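Local coordinates for putative epoxide hydrolase protein (Klebsiella pneumoniae subsp. pneumoniae, PDB 5BOV) that probably hydrolyses small substrates as a member of the alpha/beta hydrolase fold, perhaps as an epoxide hydrolase, its true substrate being unknown, at residues A[183-191]-A[252-260]. Residues are numbered along the deposited sequence; the frame is centred on the assembly and turned at random.
Sequences WHQASPQWQ and GANNGAPHP
Gly256 N donates to Ala186 O at 2.8 Å, approaching from above the carbonyl plane, 49° out of it. One carbonyl earlier in the helix, Gly256 CA makes a CA-H...O contact with Gln185 O (3.5 Å), the lack of a side chain letting the loop lie this close. The side chain of Asn255 lies along its own loop: with CG anti to the backbone N (chi1 -175°), OD1 reaches forward to accept from Ala257 N at 3.0 Å, an Asx turn, while ND2 is hydrogen-bonded to the carboxylate of Glu251. Ala257 CB meets Ala186 CB at 4.1 Å, and both methyls also touch His284. In the alpha/beta-hydrolase fold, these contacts join the loop after strand 247-252 to the C-terminal end of helix 175-186, with Ala257 near a sequence consistent with a nucleophile elbow. Past that end, Ser187 begins a type I turn closed by Trp190 N; the hydroxyl of Ser187 is hydrogen-bonded to Glu289 and to His284 N. Pro188 CD packs against Asn254 O at 3.5 Å. That same carbonyl oxygen takes a hydrogen bond from a water, 2.9 Å from Asn254 O, which accepts in turn from Gln189 N. Farther out, the side chains of Gln189 and Asn254 cross at roughly a right angle.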
loop_
_atom_site.group_PDB
_atom_site.type_symbol
_atom_site.label_atom_id
_atom_site.label_comp_id
_atom_site.label_asym_id
_atom_site.label_seq_id
_atom_site.Cartn_x
_atom_site.Cartn_y
_atom_site.Cartn_z
ATOM N N TRP A 183 -0.557 2.311 14.856
ATOM C CA TRP A 183 -1.057 0.976 14.701
ATOM C C TRP A 183 -2.234 0.690 15.634
ATOM O O TRP A 183 -3.230 0.109 15.252
ATOM C CB TRP A 183 0.053 -0.081 14.959
ATOM C CG TRP A 183 1.026 -0.412 13.911
ATOM C CD1 TRP A 183 1.576 0.419 13.024
ATOM C CD2 TRP A 183 1.667 -1.686 13.714
ATOM N NE1 TRP A 183 2.476 -0.247 12.246
ATOM C CE2 TRP A 183 2.565 -1.537 12.671
ATOM C CE3 TRP A 183 1.544 -2.922 14.323
ATOM C CZ2 TRP A 183 3.368 -2.578 12.217
ATOM C CZ3 TRP A 183 2.305 -3.988 13.842
ATOM C CH2 TRP A 183 3.194 -3.811 12.839
ATOM N N HIS A 184 -2.091 1.126 16.874
ATOM C CA HIS A 184 -3.152 0.890 17.898
ATOM C C HIS A 184 -4.390 1.706 17.559
ATOM O O HIS A 184 -5.471 1.195 17.708
ATOM C CB HIS A 184 -2.670 1.323 19.299
ATOM C CG HIS A 184 -1.758 0.359 19.975
ATOM N ND1 HIS A 184 -2.078 -0.975 20.163
ATOM C CD2 HIS A 184 -0.542 0.534 20.548
ATOM C CE1 HIS A 184 -1.097 -1.578 20.793
ATOM N NE2 HIS A 184 -0.166 -0.679 21.081
ATOM N N GLN A 185 -4.237 2.922 17.047
ATOM C CA GLN A 185 -5.432 3.686 16.650
ATOM C C GLN A 185 -6.163 3.016 15.494
ATOM O O GLN A 185 -7.395 3.069 15.379
ATOM C CB GLN A 185 -5.049 5.080 16.206
ATOM C CG GLN A 185 -4.651 6.042 17.338
ATOM C CD GLN A 185 -4.686 7.502 16.796
ATOM O OE1 GLN A 185 -4.065 7.812 15.760
ATOM N NE2 GLN A 185 -5.457 8.337 17.444
ATOM N N ALA A 186 -5.372 2.528 14.544
ATOM C CA ALA A 186 -5.937 2.039 13.260
ATOM C C ALA A 186 -6.566 0.678 13.438
ATOM O O ALA A 186 -7.478 0.335 12.691
ATOM C CB ALA A 186 -4.843 2.014 12.206
ATOM N N SER A 187 -6.073 -0.124 14.378
ATOM C CA SER A 187 -6.641 -1.473 14.625
ATOM C C SER A 187 -6.801 -1.687 16.137
ATOM O O SER A 187 -6.012 -2.355 16.773
ATOM C CB SER A 187 -5.730 -2.539 14.029
ATOM O OG SER A 187 -5.612 -2.428 12.624
ATOM N N PRO A 188 -7.724 -0.960 16.709
ATOM C CA PRO A 188 -7.847 -0.998 18.191
ATOM C C PRO A 188 -8.054 -2.347 18.851
ATOM O O PRO A 188 -7.678 -2.480 20.027
ATOM C CB PRO A 188 -9.094 -0.133 18.478
ATOM C CG PRO A 188 -9.388 0.561 17.267
ATOM C CD PRO A 188 -8.745 -0.127 16.089
ATOM N N GLN A 189 -8.550 -3.339 18.136
ATOM C CA GLN A 189 -8.741 -4.667 18.679
ATOM C C GLN A 189 -7.656 -5.656 18.245
ATOM O O GLN A 189 -7.713 -6.840 18.599
ATOM C CB GLN A 189 -10.158 -5.175 18.312
ATOM C CG GLN A 189 -11.267 -4.616 19.201
ATOM C CD GLN A 189 -11.541 -3.111 19.055
ATOM O OE1 GLN A 189 -11.904 -2.629 17.977
ATOM N NE2 GLN A 189 -11.466 -2.370 20.177
ATOM N N TRP A 190 -6.624 -5.198 17.524
ATOM C CA TRP A 190 -5.515 -6.066 17.213
ATOM C C TRP A 190 -4.505 -6.069 18.357
ATOM O O TRP A 190 -3.768 -5.078 18.573
ATOM C CB TRP A 190 -4.855 -5.562 15.909
ATOM C CG TRP A 190 -3.679 -6.413 15.411
ATOM C CD1 TRP A 190 -3.459 -7.719 15.643
ATOM C CD2 TRP A 190 -2.728 -6.003 14.420
ATOM N NE1 TRP A 190 -2.334 -8.138 14.956
ATOM C CE2 TRP A 190 -1.901 -7.118 14.144
ATOM C CE3 TRP A 190 -2.480 -4.804 13.764
ATOM C CZ2 TRP A 190 -0.774 -7.022 13.349
ATOM C CZ3 TRP A 190 -1.406 -4.716 12.934
ATOM C CH2 TRP A 190 -0.548 -5.868 12.707
ATOM N N GLN A 191 -4.368 -7.227 19.016
ATOM C CA GLN A 191 -3.444 -7.329 20.128
ATOM C C GLN A 191 -2.061 -7.768 19.659
ATOM O O GLN A 191 -1.523 -8.809 20.071
ATOM C CB GLN A 191 -4.053 -8.308 21.128
ATOM C CG GLN A 191 -5.382 -7.846 21.702
ATOM C CD GLN A 191 -5.937 -8.879 22.676
ATOM O OE1 GLN A 191 -6.920 -9.550 22.369
ATOM N NE2 GLN A 191 -5.278 -9.070 23.803
ATOM N N GLY A 252 -12.657 -4.198 7.157
ATOM C CA GLY A 252 -12.741 -4.843 8.478
ATOM C C GLY A 252 -13.720 -4.123 9.344
ATOM O O GLY A 252 -13.891 -2.878 9.247
ATOM N N ALA A 253 -14.408 -4.834 10.239
ATOM C CA ALA A 253 -15.409 -4.199 11.109
ATOM C C ALA A 253 -14.829 -3.314 12.201
ATOM O O ALA A 253 -15.510 -2.464 12.758
ATOM C CB ALA A 253 -16.238 -5.291 11.735
ATOM N N ASN A 254 -13.559 -3.517 12.540
ATOM C CA ASN A 254 -12.956 -2.717 13.591
ATOM C C ASN A 254 -11.780 -1.909 13.090
ATOM O O ASN A 254 -10.801 -1.771 13.743
ATOM C CB ASN A 254 -12.586 -3.644 14.744
ATOM C CG ASN A 254 -13.827 -4.196 15.423
ATOM O OD1 ASN A 254 -14.262 -3.632 16.413
ATOM N ND2 ASN A 254 -14.419 -5.268 14.887
ATOM N N ASN A 255 -11.928 -1.344 11.907
ATOM C CA ASN A 255 -10.938 -0.434 11.347
ATOM C C ASN A 255 -11.083 0.946 11.931
ATOM O O ASN A 255 -12.131 1.637 11.688
ATOM C CB ASN A 255 -11.150 -0.395 9.820
ATOM C CG ASN A 255 -10.111 0.420 9.101
ATOM O OD1 ASN A 255 -9.172 0.953 9.695
ATOM N ND2 ASN A 255 -10.256 0.498 7.798
ATOM N N GLY A 256 -10.066 1.405 12.641
ATOM C CA GLY A 256 -10.085 2.744 13.216
ATOM C C GLY A 256 -9.557 3.848 12.334
ATOM O O GLY A 256 -9.633 5.040 12.667
ATOM N N ALA A 257 -8.937 3.478 11.232
ATOM C CA ALA A 257 -8.396 4.406 10.301
ATOM C C ALA A 257 -9.527 4.894 9.398
ATOM O O ALA A 257 -10.564 4.256 9.304
ATOM C CB ALA A 257 -7.353 3.738 9.467
ATOM N N PRO A 258 -9.342 6.110 8.823
ATOM C CA PRO A 258 -10.403 6.679 7.974
ATOM C C PRO A 258 -10.617 5.794 6.727
ATOM O O PRO A 258 -9.645 5.279 6.163
ATOM C CB PRO A 258 -9.836 8.029 7.551
ATOM C CG PRO A 258 -8.636 8.293 8.408
ATOM C CD PRO A 258 -8.140 6.990 8.919
ATOM N N HIS A 259 -11.871 5.489 6.429
ATOM C CA HIS A 259 -12.186 4.672 5.257
ATOM C C HIS A 259 -13.565 5.004 4.739
ATOM O O HIS A 259 -14.421 5.371 5.510
ATOM C CB HIS A 259 -12.076 3.161 5.597
ATOM C CG HIS A 259 -12.966 2.685 6.695
ATOM N ND1 HIS A 259 -12.683 2.856 8.014
ATOM C CD2 HIS A 259 -14.148 2.033 6.659
ATOM C CE1 HIS A 259 -13.635 2.303 8.761
ATOM N NE2 HIS A 259 -14.545 1.800 7.951
ATOM N N PRO A 260 -13.773 4.847 3.406
ATOM C CA PRO A 260 -15.119 5.074 2.867
ATOM C C PRO A 260 -16.096 3.963 3.134
ATOM O O PRO A 260 -15.733 2.797 3.387
ATOM C CB PRO A 260 -14.884 5.200 1.341
ATOM C CG PRO A 260 -13.511 4.829 1.084
ATOM C CD PRO A 260 -12.804 4.481 2.348
HETATM O O HOH W 1 -9.059 -3.581 15.220
#